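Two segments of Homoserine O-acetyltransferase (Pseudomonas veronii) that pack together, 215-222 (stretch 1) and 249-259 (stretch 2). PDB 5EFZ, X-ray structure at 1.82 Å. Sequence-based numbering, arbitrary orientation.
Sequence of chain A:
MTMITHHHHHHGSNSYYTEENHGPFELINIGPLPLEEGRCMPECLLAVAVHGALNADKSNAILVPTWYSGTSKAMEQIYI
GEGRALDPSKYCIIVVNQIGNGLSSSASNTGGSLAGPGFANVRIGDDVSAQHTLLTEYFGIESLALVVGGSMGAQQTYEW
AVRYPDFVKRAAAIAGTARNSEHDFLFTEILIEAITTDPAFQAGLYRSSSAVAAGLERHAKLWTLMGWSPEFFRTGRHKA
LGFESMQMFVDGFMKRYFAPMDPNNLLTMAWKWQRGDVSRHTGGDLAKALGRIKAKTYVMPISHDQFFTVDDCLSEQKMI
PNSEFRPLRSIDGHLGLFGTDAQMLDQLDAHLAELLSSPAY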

# COMPACT_ATOMS: atom_id res chain seq x y z
N GLY A 215 2.70 -16.38 10.10
CA GLY A 215 3.49 -15.59 9.18
C GLY A 215 2.87 -15.58 7.80
O GLY A 215 2.82 -14.54 7.13
N LEU A 216 2.38 -16.72 7.35
CA LEU A 216 1.78 -16.79 6.01
C LEU A 216 0.47 -15.95 5.93
O LEU A 216 0.19 -15.31 4.90
CB LEU A 216 1.51 -18.24 5.59
CG LEU A 216 2.77 -19.07 5.28
CD1 LEU A 216 2.40 -20.53 5.15
CD2 LEU A 216 3.44 -18.58 3.97
N GLU A 217 -0.33 -16.00 6.98
CA GLU A 217 -1.54 -15.17 7.03
C GLU A 217 -1.20 -13.66 7.03
O GLU A 217 -1.90 -12.88 6.38
CB GLU A 217 -2.37 -15.50 8.29
CG GLU A 217 -3.12 -16.84 8.19
CD GLU A 217 -4.16 -17.03 9.29
OE1 GLU A 217 -4.42 -16.08 10.08
OE2 GLU A 217 -4.72 -18.15 9.36
N ARG A 218 -0.15 -13.25 7.75
CA ARG A 218 0.23 -11.81 7.76
C ARG A 218 0.69 -11.39 6.38
O ARG A 218 0.41 -10.29 5.90
CB ARG A 218 1.35 -11.53 8.82
CG ARG A 218 0.93 -11.80 10.28
CD ARG A 218 2.14 -11.71 11.28
NE ARG A 218 1.78 -12.11 12.65
CZ ARG A 218 2.50 -12.96 13.39
NH1 ARG A 218 3.60 -13.50 12.90
NH2 ARG A 218 2.11 -13.26 14.63
N HIS A 219 1.41 -12.31 5.73
CA HIS A 219 1.88 -12.14 4.36
C HIS A 219 0.67 -11.95 3.43
O HIS A 219 0.63 -11.01 2.62
CB HIS A 219 2.67 -13.40 3.99
CG HIS A 219 3.45 -13.32 2.71
ND1 HIS A 219 4.68 -12.74 2.63
CD2 HIS A 219 3.17 -13.82 1.48
CE1 HIS A 219 5.16 -12.88 1.40
NE2 HIS A 219 4.26 -13.52 0.68
N ALA A 220 -0.34 -12.81 3.60
CA ALA A 220 -1.58 -12.69 2.82
C ALA A 220 -2.29 -11.36 3.07
O ALA A 220 -2.84 -10.76 2.14
CB ALA A 220 -2.53 -13.85 3.13
N LYS A 221 -2.33 -10.90 4.32
CA LYS A 221 -3.00 -9.62 4.60
C LYS A 221 -2.27 -8.47 3.91
O LYS A 221 -2.90 -7.54 3.39
CB LYS A 221 -3.07 -9.36 6.10
CG LYS A 221 -4.14 -10.13 6.83
CD LYS A 221 -4.27 -9.51 8.22
CE LYS A 221 -5.24 -10.20 9.12
NZ LYS A 221 -5.26 -9.51 10.47
N LEU A 222 -0.94 -8.51 3.92
CA LEU A 222 -0.17 -7.46 3.25
C LEU A 222 -0.42 -7.47 1.75
O LEU A 222 -0.49 -6.41 1.12
CB LEU A 222 1.31 -7.62 3.53
CG LEU A 222 1.70 -7.29 4.96
CD1 LEU A 222 3.05 -7.97 5.34
CD2 LEU A 222 1.81 -5.77 5.12
N PHE A 249 -13.26 -12.29 2.07
CA PHE A 249 -12.28 -12.23 0.99
C PHE A 249 -10.85 -12.50 1.48
O PHE A 249 -10.09 -13.28 0.89
CB PHE A 249 -12.35 -10.88 0.30
CG PHE A 249 -11.44 -10.76 -0.89
CD1 PHE A 249 -11.73 -11.43 -2.07
CD2 PHE A 249 -10.31 -9.98 -0.82
CE1 PHE A 249 -10.88 -11.32 -3.19
CE2 PHE A 249 -9.47 -9.86 -1.93
CZ PHE A 249 -9.74 -10.53 -3.10
N VAL A 250 -10.48 -11.84 2.57
CA VAL A 250 -9.16 -12.07 3.15
C VAL A 250 -9.01 -13.54 3.57
O VAL A 250 -8.01 -14.18 3.23
CB VAL A 250 -8.92 -11.14 4.37
CG1 VAL A 250 -7.68 -11.53 5.11
CG2 VAL A 250 -8.84 -9.70 3.88
N ASP A 251 -10.01 -14.09 4.27
CA ASP A 251 -9.91 -15.46 4.74
C ASP A 251 -10.06 -16.50 3.62
O ASP A 251 -9.29 -17.46 3.56
CB ASP A 251 -10.95 -15.75 5.83
CG ASP A 251 -10.70 -14.96 7.10
OD1 ASP A 251 -9.63 -14.31 7.22
OD2 ASP A 251 -11.59 -14.98 7.97
N GLY A 252 -11.06 -16.31 2.76
CA GLY A 252 -11.44 -17.34 1.80
C GLY A 252 -10.70 -17.33 0.49
O GLY A 252 -10.64 -18.34 -0.19
N PHE A 253 -10.13 -16.18 0.13
CA PHE A 253 -9.35 -16.06 -1.09
C PHE A 253 -7.84 -15.93 -0.75
O PHE A 253 -7.01 -16.75 -1.16
CB PHE A 253 -9.84 -14.84 -1.91
CG PHE A 253 -9.24 -14.71 -3.30
CD1 PHE A 253 -7.93 -14.33 -3.48
CD2 PHE A 253 -10.03 -14.92 -4.42
CE1 PHE A 253 -7.39 -14.20 -4.76
CE2 PHE A 253 -9.51 -14.79 -5.71
CZ PHE A 253 -8.18 -14.42 -5.88
N MET A 254 -7.49 -14.89 -0.01
CA MET A 254 -6.08 -14.51 0.12
C MET A 254 -5.32 -15.40 1.10
O MET A 254 -4.26 -15.90 0.77
CB MET A 254 -5.96 -13.03 0.56
CG MET A 254 -6.60 -12.01 -0.45
SD MET A 254 -5.66 -11.99 -1.98
CE MET A 254 -4.06 -11.43 -1.44
N LYS A 255 -5.83 -15.57 2.32
CA LYS A 255 -5.16 -16.46 3.25
C LYS A 255 -5.08 -17.89 2.69
O LYS A 255 -4.07 -18.57 2.81
CB LYS A 255 -5.86 -16.47 4.61
CG LYS A 255 -5.67 -15.17 5.39
CD LYS A 255 -6.29 -15.23 6.79
CE LYS A 255 -6.07 -13.91 7.53
NZ LYS A 255 -6.71 -13.98 8.87
N ARG A 256 -6.18 -18.32 2.08
CA ARG A 256 -6.25 -19.68 1.54
C ARG A 256 -5.21 -19.89 0.42
O ARG A 256 -4.63 -20.98 0.31
CB ARG A 256 -7.67 -19.97 1.04
CG ARG A 256 -7.88 -21.34 0.44
CD ARG A 256 -9.37 -21.61 0.12
NE ARG A 256 -10.16 -21.69 1.35
CZ ARG A 256 -11.42 -21.26 1.48
NH1 ARG A 256 -12.08 -20.74 0.45
NH2 ARG A 256 -12.02 -21.37 2.66
N TYR A 257 -4.96 -18.85 -0.36
CA TYR A 257 -3.99 -18.93 -1.47
C TYR A 257 -2.58 -19.22 -0.94
O TYR A 257 -1.88 -20.10 -1.46
CB TYR A 257 -3.99 -17.61 -2.29
CG TYR A 257 -2.91 -17.57 -3.36
CD1 TYR A 257 -1.75 -16.87 -3.17
CD2 TYR A 257 -3.06 -18.28 -4.56
CE1 TYR A 257 -0.72 -16.88 -4.13
CE2 TYR A 257 -2.06 -18.28 -5.52
CZ TYR A 257 -0.90 -17.57 -5.30
OH TYR A 257 0.10 -17.56 -6.24
N PHE A 258 -2.17 -18.50 0.09
CA PHE A 258 -0.81 -18.64 0.61
C PHE A 258 -0.66 -19.77 1.63
O PHE A 258 0.46 -20.21 1.86
CB PHE A 258 -0.32 -17.33 1.26
CG PHE A 258 0.04 -16.26 0.25
CD1 PHE A 258 1.18 -16.39 -0.53
CD2 PHE A 258 -0.79 -15.16 0.05
CE1 PHE A 258 1.52 -15.42 -1.49
CE2 PHE A 258 -0.45 -14.16 -0.90
CZ PHE A 258 0.69 -14.32 -1.68
N ALA A 259 -1.75 -20.21 2.24
CA ALA A 259 -1.67 -21.19 3.34
C ALA A 259 -0.83 -22.46 3.06
O ALA A 259 -0.12 -22.92 3.95
CB ALA A 259 -3.10 -21.64 3.77

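The two stretches, largely helical, bury 480 Å² between them; their helix axes run at 121° between N-to-C directions and approach to 8.4 Å. K255, F258 and A220 cover the most surface. A220 sits where the backbones come nearest, its CA 5.2 Å from the CA of K255. The CA-to-CB bond of A220 points toward the second helix, and A220 CB lies directly on that backbone, 3.6 Å from M254 O and 3.7 Å from K255 CA; a side chain of one methyl group suits so narrow a gap. A220 CB also touches F258 CD2 at 3.8 Å and approaches M254 CB at 4.4 Å, so it meets apolar side chains as well as main chain.

The CA-to-CB bond of F258 points toward stretch 1, and chi1 is m. The H219 ring, swung round by a t rotamer, presents its edge to one face of this phenyl: the planes stand at 88°, the centroids are 5.0 Å apart, and H219 CD2 lies 3.8 Å from F258 CE1. Both imidazole nitrogens are hydrogen-bonded elsewhere in the structure; the atom over the phenyl face is the carbon CD2. The buried L216 rests its CD1 against main chain, 3.7 Å from A259 O and 3.8 Å from F258 O.

K255 closes the more exposed flank. Its CA-to-CB bond points sideways, but the extended chain (m, then t throughout) passes A220, with K255 CG 4.1 Å from A220 CB, and delivers NZ to two carboxylates. K255 NZ forms a salt bridge with E217 OE1 at 3.3 Å, including a weak hydrogen bond, and a second within its own helix to D251 OD1 at 3.4 Å, also weakly hydrogen-bonded. K255 NZ thus links the helices, while K255 CG lies against A220. Nearby, the aliphatic part of K221 packs on V250, K221 CG to V250 CG1 being 4.2 Å.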